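Local structure of glycosyl transferases group 1 family protein (Francisella tularensis subsp. tularensis, 5I45) at residues E46-T54 and K83-I93; I149-Y157 and L180-L191. The protein probably transfers sugar units as a GT-B-fold glycosyltransferase of group 1, of which this chain is the C-terminal domain. One frame throughout, in Å; residues are numbered along the deposited sequence.

Contact 1: residues E46-T54 and K83-I93; sequences EFIEAAIVT and KVKQAGLDKQI
I52 is the bump around which this contact is shaped. Its branches enter a hollow lined by K83, A87, L89 and I93: CG2 lies 3.7 Å from A87 CB, CD1 comes to within 3.8 Å of K83 O, and CG1 meets I93 CD1 at 3.7 Å. I93 makes a second bump. Its CD1 touches both I52 CG1 and A51 CB, while its CG2 touches I48 CD1 at 3.5 Å, the two side chains running obliquely. The chi1 of I48 (-69°) sets CG1 beside the backbone N and leaves CG2 anti to it, facing V84 CG2. L89 follows the Schellman turn at G88, and its CD1 lies 3.5 Å from I52 O, a buried carbonyl without a hydrogen-bond partner. Two successive helical connections of a Rossmann-like α/β sheet, helix 44-57 and helix 74-86, thus pack directly at K83 and V84 and, beyond them, through the turn that leads into strand 93-96. At the more open margin, a water bridges E49 OE2 and K83 NZ, which lie 3.9 Å apart in a long salt bridge. With no direct hydrogen bond across it, cohesion rests mainly on apolar fit, and the water-bridged ion pair is consistent with a secondary role.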
# COMPACT_ATOMS: atom_id res chain seq x y z
N GLU A 46 6.97 4.30 9.23
CA GLU A 46 5.96 3.51 9.91
C GLU A 46 5.57 2.31 9.06
O GLU A 46 5.29 1.23 9.58
CB GLU A 46 4.75 4.38 10.31
CG GLU A 46 5.10 5.44 11.33
CD GLU A 46 5.76 6.67 10.74
OE1 GLU A 46 5.08 7.36 9.96
OE2 GLU A 46 6.94 6.94 11.04
N PHE A 47 5.60 2.48 7.75
CA PHE A 47 5.32 1.34 6.87
C PHE A 47 6.37 0.26 7.00
O PHE A 47 6.04 -0.92 7.18
CB PHE A 47 5.25 1.80 5.44
CG PHE A 47 5.00 0.69 4.45
CD1 PHE A 47 3.71 0.23 4.17
CD2 PHE A 47 6.05 0.10 3.79
CE1 PHE A 47 3.50 -0.76 3.24
CE2 PHE A 47 5.85 -0.91 2.87
CZ PHE A 47 4.57 -1.34 2.59
N ILE A 48 7.64 0.63 6.91
CA ILE A 48 8.72 -0.35 7.01
C ILE A 48 8.71 -1.04 8.38
O ILE A 48 8.86 -2.27 8.46
CB ILE A 48 10.08 0.31 6.71
CG1 ILE A 48 10.14 0.69 5.19
CG2 ILE A 48 11.25 -0.59 7.10
CD1 ILE A 48 10.15 -0.46 4.24
N GLU A 49 8.55 -0.27 9.44
CA GLU A 49 8.52 -0.84 10.78
C GLU A 49 7.33 -1.79 10.93
O GLU A 49 7.46 -2.90 11.47
CB GLU A 49 8.52 0.26 11.85
CG GLU A 49 9.87 0.96 11.93
CD GLU A 49 9.88 2.20 12.79
OE1 GLU A 49 8.79 2.72 13.09
OE2 GLU A 49 10.97 2.66 13.14
N ALA A 50 6.18 -1.41 10.38
CA ALA A 50 5.00 -2.29 10.42
C ALA A 50 5.25 -3.59 9.63
O ALA A 50 4.85 -4.67 10.06
CB ALA A 50 3.77 -1.59 9.88
N ALA A 51 5.89 -3.45 8.48
CA ALA A 51 6.18 -4.60 7.64
C ALA A 51 7.15 -5.53 8.32
O ALA A 51 7.03 -6.74 8.21
CB ALA A 51 6.72 -4.16 6.27
N ILE A 52 8.11 -4.98 9.05
CA ILE A 52 9.09 -5.81 9.76
C ILE A 52 8.40 -6.66 10.84
O ILE A 52 8.70 -7.84 10.98
CB ILE A 52 10.23 -4.94 10.33
CG1 ILE A 52 11.13 -4.49 9.18
CG2 ILE A 52 11.03 -5.69 11.39
CD1 ILE A 52 12.14 -3.45 9.59
N VAL A 53 7.48 -6.06 11.58
CA VAL A 53 6.71 -6.79 12.58
C VAL A 53 5.82 -7.84 11.91
O VAL A 53 5.77 -9.00 12.29
CB VAL A 53 5.83 -5.78 13.38
CG1 VAL A 53 4.73 -6.46 14.18
CG2 VAL A 53 6.71 -4.90 14.27
N THR A 54 5.11 -7.43 10.87
CA THR A 54 4.09 -8.28 10.27
C THR A 54 4.66 -9.45 9.49
O THR A 54 4.16 -10.58 9.57
CB THR A 54 3.20 -7.42 9.35
OG1 THR A 54 2.62 -6.35 10.12
CG2 THR A 54 2.11 -8.23 8.73
N LYS A 83 17.38 -1.23 8.27
CA LYS A 83 16.43 -1.81 9.23
C LYS A 83 15.93 -3.15 8.70
O LYS A 83 15.83 -4.12 9.43
CB LYS A 83 15.22 -0.90 9.48
CG LYS A 83 15.45 0.35 10.30
CD LYS A 83 14.12 1.07 10.50
CE LYS A 83 14.29 2.39 11.20
NZ LYS A 83 14.81 2.23 12.58
N VAL A 84 15.59 -3.20 7.42
CA VAL A 84 15.13 -4.44 6.80
C VAL A 84 16.19 -5.54 6.84
O VAL A 84 15.89 -6.69 7.19
CB VAL A 84 14.68 -4.17 5.35
CG1 VAL A 84 14.39 -5.46 4.63
CG2 VAL A 84 13.45 -3.26 5.31
N LYS A 85 17.42 -5.17 6.48
CA LYS A 85 18.52 -6.15 6.44
C LYS A 85 18.81 -6.65 7.85
O LYS A 85 18.98 -7.86 8.06
CB LYS A 85 19.79 -5.52 5.85
CG LYS A 85 20.93 -6.51 5.66
CD LYS A 85 22.26 -5.80 5.49
CE LYS A 85 23.45 -6.76 5.46
NZ LYS A 85 23.60 -7.56 4.20
N GLN A 86 18.86 -5.75 8.82
CA GLN A 86 19.13 -6.19 10.19
C GLN A 86 18.01 -7.08 10.78
O GLN A 86 18.27 -7.94 11.60
CB GLN A 86 19.53 -5.01 11.08
CG GLN A 86 20.85 -4.37 10.62
CD GLN A 86 22.04 -5.33 10.61
OE1 GLN A 86 22.28 -6.07 11.57
NE2 GLN A 86 22.82 -5.31 9.51
N ALA A 87 16.78 -6.92 10.29
CA ALA A 87 15.67 -7.78 10.69
C ALA A 87 15.66 -9.13 9.94
O ALA A 87 14.81 -9.97 10.21
CB ALA A 87 14.34 -7.07 10.44
N GLY A 88 16.56 -9.30 8.97
CA GLY A 88 16.60 -10.52 8.16
C GLY A 88 15.44 -10.64 7.19
O GLY A 88 15.07 -11.76 6.82
N LEU A 89 14.89 -9.51 6.74
CA LEU A 89 13.71 -9.49 5.87
C LEU A 89 13.92 -8.96 4.47
O LEU A 89 12.94 -8.56 3.80
CB LEU A 89 12.59 -8.72 6.59
CG LEU A 89 11.97 -9.48 7.76
CD1 LEU A 89 10.95 -8.61 8.46
CD2 LEU A 89 11.35 -10.79 7.30
N ASP A 90 15.15 -8.98 3.95
CA ASP A 90 15.38 -8.44 2.61
C ASP A 90 14.75 -9.27 1.47
O ASP A 90 14.70 -8.82 0.35
CB ASP A 90 16.86 -8.17 2.36
CG ASP A 90 17.70 -9.39 2.52
OD1 ASP A 90 17.15 -10.46 2.82
OD2 ASP A 90 18.92 -9.27 2.33
N LYS A 91 14.25 -10.47 1.78
CA LYS A 91 13.44 -11.23 0.82
C LYS A 91 11.97 -10.93 0.85
O LYS A 91 11.21 -11.47 0.05
CB LYS A 91 13.61 -12.72 1.04
CG LYS A 91 15.03 -13.17 0.74
CD LYS A 91 15.18 -14.66 0.70
CE LYS A 91 14.94 -15.29 2.05
NZ LYS A 91 15.85 -14.77 3.09
N GLN A 92 11.54 -10.09 1.79
CA GLN A 92 10.13 -9.78 1.94
C GLN A 92 9.81 -8.29 1.93
O GLN A 92 8.65 -7.95 1.95
CB GLN A 92 9.58 -10.40 3.23
CG GLN A 92 9.42 -11.91 3.17
CD GLN A 92 8.79 -12.45 4.45
OE1 GLN A 92 7.56 -12.41 4.63
NE2 GLN A 92 9.62 -12.91 5.33
N ILE A 93 10.81 -7.42 1.93
CA ILE A 93 10.59 -5.96 1.92
C ILE A 93 11.52 -5.41 0.87
O ILE A 93 12.72 -5.40 1.07
CB ILE A 93 10.82 -5.31 3.29
CG1 ILE A 93 9.93 -6.00 4.32
CG2 ILE A 93 10.49 -3.83 3.21
CD1 ILE A 93 10.20 -5.60 5.76
O HOH W 1 12.80 0.68 13.99

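Contact 2: residues I149-Y157 and L180-L191; sequences IIVDDENGY and LRYKIAQNGYDL
L180 begins the walk by turning its isobutyl group to the hydroxyl of Y157, with CD2 3.8 Å from OH in one of the two conformers of Y157. One turn on, I184 is the main wedge. Its CG1 is anti to the carbonyl carbon (chi1 -70°), which sends the CG1-CD1 arm toward the D153-E154 backbone: CD1 comes 3.3 Å from D153 O and also lies close to E154 O, and the arm crosses the Y157 side chain at about a right angle. The other branch, CG2, covers G156 N at 3.5 Å, a buried amide with no hydrogen-bond partner.

The loop wedged here is the tight turn before strand 157-158, an outermost strand of the parallel sheet in this Rossmann-like half of a GT-B enzyme. V151 O accepts from the amides of both E154 and N155, and D153 N bonds back to G156 O.

At N187, OD1 lies 3.0 Å from E154 O, an acceptor facing an acceptor without a hydrogen bond, while K183 NZ donates to that OD1 in the carbonyl plane, on a lone pair; K183 and E154 each have two conformers, so both approaches are tentative. At G188 the absence of a side chain lets the backbones draw together, with 4.4 Å between G188 CA and N155 CA, and N155 CB lies against the helix backbone. N155 OD1 is held within the loop by V151 N at 2.8 Å, which steadies the amide. Finally, L191 pushes CD2 to 3.4 Å from I149 O and 3.6 Å from N155 ND2, while helix 126-133 touches the same leucine through M132.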
# COMPACT_ATOMS: atom_id res chain seq x y z
N ILE A 149 -12.59 9.74 3.22
CA ILE A 149 -13.04 8.75 2.23
C ILE A 149 -13.42 7.41 2.88
O ILE A 149 -14.33 6.73 2.44
CB ILE A 149 -11.91 8.46 1.20
CG1 ILE A 149 -11.61 9.72 0.37
CG2 ILE A 149 -12.25 7.28 0.28
CD1 ILE A 149 -10.28 9.68 -0.35
N ILE A 150 -12.67 7.03 3.89
CA ILE A 150 -12.81 5.70 4.50
C ILE A 150 -13.67 5.69 5.76
O ILE A 150 -13.57 6.57 6.60
CB ILE A 150 -11.41 5.13 4.79
CG1 ILE A 150 -10.74 4.77 3.45
CG2 ILE A 150 -11.46 3.91 5.71
CD1 ILE A 150 -9.28 4.40 3.54
N VAL A 151 -14.51 4.66 5.84
CA VAL A 151 -15.24 4.31 7.05
C VAL A 151 -14.53 3.08 7.61
O VAL A 151 -14.52 2.01 6.98
CB VAL A 151 -16.69 3.98 6.74
CG1 VAL A 151 -17.41 3.55 8.02
CG2 VAL A 151 -17.38 5.15 6.05
N ASP A 152 -13.90 3.23 8.78
CA ASP A 152 -13.09 2.17 9.35
C ASP A 152 -13.88 0.87 9.51
O ASP A 152 -14.98 0.88 10.02
CB ASP A 152 -12.55 2.61 10.70
CG ASP A 152 -11.57 1.62 11.24
OD1 ASP A 152 -10.41 1.60 10.82
OD2 ASP A 152 -11.97 0.80 12.09
N ASP A 153 -13.27 -0.23 9.07
CA ASP A 153 -13.84 -1.58 9.11
C ASP A 153 -14.98 -1.82 8.13
O ASP A 153 -15.58 -2.88 8.17
CB ASP A 153 -14.23 -2.02 10.54
CG ASP A 153 -14.40 -3.54 10.65
OD1 ASP A 153 -13.41 -4.28 10.35
OD2 ASP A 153 -15.46 -4.02 11.01
N GLU A 154 -15.29 -0.83 7.30
CA GLU A 154 -16.31 -1.00 6.27
C GLU A 154 -15.64 -1.02 4.90
O GLU A 154 -15.74 -2.01 4.17
CB GLU A 154 -17.38 0.11 6.34
CG GLU A 154 -18.55 -0.14 5.39
CD GLU A 154 -19.59 0.98 5.37
OE1 GLU A 154 -20.02 1.50 6.43
OE2 GLU A 154 -20.01 1.31 4.24
N ASN A 155 -14.94 0.04 4.55
CA ASN A 155 -14.32 0.14 3.21
C ASN A 155 -12.83 0.41 3.23
O ASN A 155 -12.25 0.72 2.20
CB ASN A 155 -15.06 1.15 2.34
CG ASN A 155 -15.20 2.45 3.00
OD1 ASN A 155 -14.29 2.86 3.71
ND2 ASN A 155 -16.33 3.11 2.81
N GLY A 156 -12.25 0.24 4.40
CA GLY A 156 -10.81 0.40 4.59
C GLY A 156 -10.57 0.52 6.08
O GLY A 156 -11.50 0.34 6.88
N TYR A 157 -9.33 0.87 6.44
CA TYR A 157 -8.99 1.09 7.82
C TYR A 157 -8.34 2.41 7.97
O TYR A 157 -7.71 2.95 7.03
CB TYR A 157 -8.10 -0.04 8.36
CG TYR A 157 -8.94 -1.24 8.40
CD1 TYR A 157 -9.73 -1.53 9.50
CD2 TYR A 157 -9.11 -2.00 7.25
CE1 TYR A 157 -10.59 -2.62 9.49
CE2 TYR A 157 -9.97 -3.06 7.21
CZ TYR A 157 -10.72 -3.37 8.32
OH TYR A 157 -11.55 -4.45 8.26
N LEU A 180 -12.61 -11.27 5.08
CA LEU A 180 -12.82 -9.89 5.51
C LEU A 180 -12.07 -8.94 4.58
O LEU A 180 -12.60 -7.92 4.15
CB LEU A 180 -12.32 -9.67 6.93
CG LEU A 180 -12.34 -8.22 7.43
CD1 LEU A 180 -13.75 -7.65 7.51
CD2 LEU A 180 -11.64 -8.22 8.78
N ARG A 181 -10.83 -9.28 4.23
CA ARG A 181 -10.04 -8.44 3.34
C ARG A 181 -10.76 -8.22 2.02
O ARG A 181 -10.84 -7.10 1.53
CB ARG A 181 -8.64 -9.02 3.10
CG ARG A 181 -7.76 -8.13 2.24
CD ARG A 181 -6.35 -8.63 2.04
NE ARG A 181 -6.25 -9.74 1.12
CZ ARG A 181 -5.98 -11.02 1.40
NH1 ARG A 181 -5.87 -11.48 2.63
NH2 ARG A 181 -5.79 -11.85 0.40
N TYR A 182 -11.26 -9.29 1.44
CA TYR A 182 -11.94 -9.17 0.15
C TYR A 182 -13.22 -8.34 0.23
O TYR A 182 -13.52 -7.59 -0.70
CB TYR A 182 -12.18 -10.54 -0.50
CG TYR A 182 -10.90 -11.28 -0.91
CD1 TYR A 182 -9.87 -10.62 -1.54
CD2 TYR A 182 -10.76 -12.62 -0.68
CE1 TYR A 182 -8.71 -11.29 -1.93
CE2 TYR A 182 -9.62 -13.31 -1.07
CZ TYR A 182 -8.59 -12.63 -1.69
OH TYR A 182 -7.44 -13.30 -2.10
N LYS A 183 -13.94 -8.45 1.34
CA LYS A 183 -15.14 -7.66 1.53
C LYS A 183 -14.84 -6.17 1.70
O LYS A 183 -15.50 -5.33 1.10
CB LYS A 183 -15.95 -8.20 2.68
CG LYS A 183 -17.16 -7.35 3.03
CD LYS A 183 -18.37 -8.19 3.34
CE LYS A 183 -19.33 -7.41 4.20
NZ LYS A 183 -18.86 -5.99 4.30
N ILE A 184 -13.82 -5.86 2.51
CA ILE A 184 -13.38 -4.48 2.69
C ILE A 184 -12.97 -3.88 1.35
O ILE A 184 -13.39 -2.79 1.00
CB ILE A 184 -12.18 -4.44 3.67
CG1 ILE A 184 -12.65 -4.78 5.09
CG2 ILE A 184 -11.43 -3.11 3.62
CD1 ILE A 184 -13.48 -3.75 5.77
N ALA A 185 -12.18 -4.65 0.60
CA ALA A 185 -11.69 -4.18 -0.71
C ALA A 185 -12.83 -3.92 -1.71
O ALA A 185 -12.84 -2.92 -2.39
CB ALA A 185 -10.67 -5.14 -1.29
N GLN A 186 -13.77 -4.86 -1.77
CA GLN A 186 -14.94 -4.71 -2.62
C GLN A 186 -15.76 -3.50 -2.20
O GLN A 186 -16.23 -2.74 -3.05
CB GLN A 186 -15.75 -5.98 -2.58
CG GLN A 186 -16.97 -5.94 -3.48
CD GLN A 186 -16.63 -5.99 -4.96
OE1 GLN A 186 -15.93 -6.89 -5.40
NE2 GLN A 186 -17.13 -5.03 -5.73
N ASN A 187 -15.96 -3.31 -0.90
CA ASN A 187 -16.72 -2.16 -0.45
C ASN A 187 -16.03 -0.85 -0.86
O ASN A 187 -16.70 0.10 -1.25
CB ASN A 187 -16.89 -2.19 1.07
CG ASN A 187 -17.80 -3.30 1.56
OD1 ASN A 187 -17.78 -3.65 2.76
ND2 ASN A 187 -18.62 -3.85 0.69
N GLY A 188 -14.70 -0.79 -0.74
CA GLY A 188 -13.96 0.40 -1.17
C GLY A 188 -14.12 0.66 -2.67
O GLY A 188 -14.33 1.78 -3.10
N TYR A 189 -14.02 -0.42 -3.43
CA TYR A 189 -14.24 -0.35 -4.88
C TYR A 189 -15.65 0.19 -5.21
O TYR A 189 -15.79 1.09 -6.04
CB TYR A 189 -14.02 -1.74 -5.49
CG TYR A 189 -14.40 -1.80 -6.93
CD1 TYR A 189 -15.71 -2.08 -7.33
CD2 TYR A 189 -13.47 -1.50 -7.92
CE1 TYR A 189 -16.07 -2.08 -8.65
CE2 TYR A 189 -13.80 -1.51 -9.25
CZ TYR A 189 -15.14 -1.78 -9.61
OH TYR A 189 -15.51 -1.77 -10.93
N ASP A 190 -16.66 -0.36 -4.53
CA ASP A 190 -18.04 0.06 -4.78
C ASP A 190 -18.22 1.54 -4.49
O ASP A 190 -18.92 2.24 -5.20
CB ASP A 190 -19.01 -0.77 -3.95
CG ASP A 190 -19.12 -2.21 -4.43
OD1 ASP A 190 -18.67 -2.51 -5.55
OD2 ASP A 190 -19.62 -3.07 -3.69
N LEU A 191 -17.61 2.01 -3.41
CA LEU A 191 -17.70 3.40 -3.05
C LEU A 191 -17.05 4.30 -4.08
O LEU A 191 -17.66 5.25 -4.55
CB LEU A 191 -17.06 3.65 -1.68
CG LEU A 191 -16.93 5.13 -1.29
CD1 LEU A 191 -18.30 5.71 -1.04
CD2 LEU A 191 -16.07 5.25 -0.05

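How the contacts relate
Contacts 1 and 2 lie in series along the chain and on opposite sides of its centre, their own centres 26 Å apart and their nearest atoms about 11 Å apart, so neither touches the other. Each ends in an outermost strand of the parallel sheet: contact 1 runs into strand 93-96, contact 2 into strand 157-158. Helix 164-176 spans the interval, since S164, I167, A168 and L171 meet helix 44-57 in contact 1, whereas K170, M173 and L174 meet Y157 of contact 2. In GT-B enzymes the active site generally lies in the cleft between two such domains; with one domain and no ligand here, neither contact can be assigned to it.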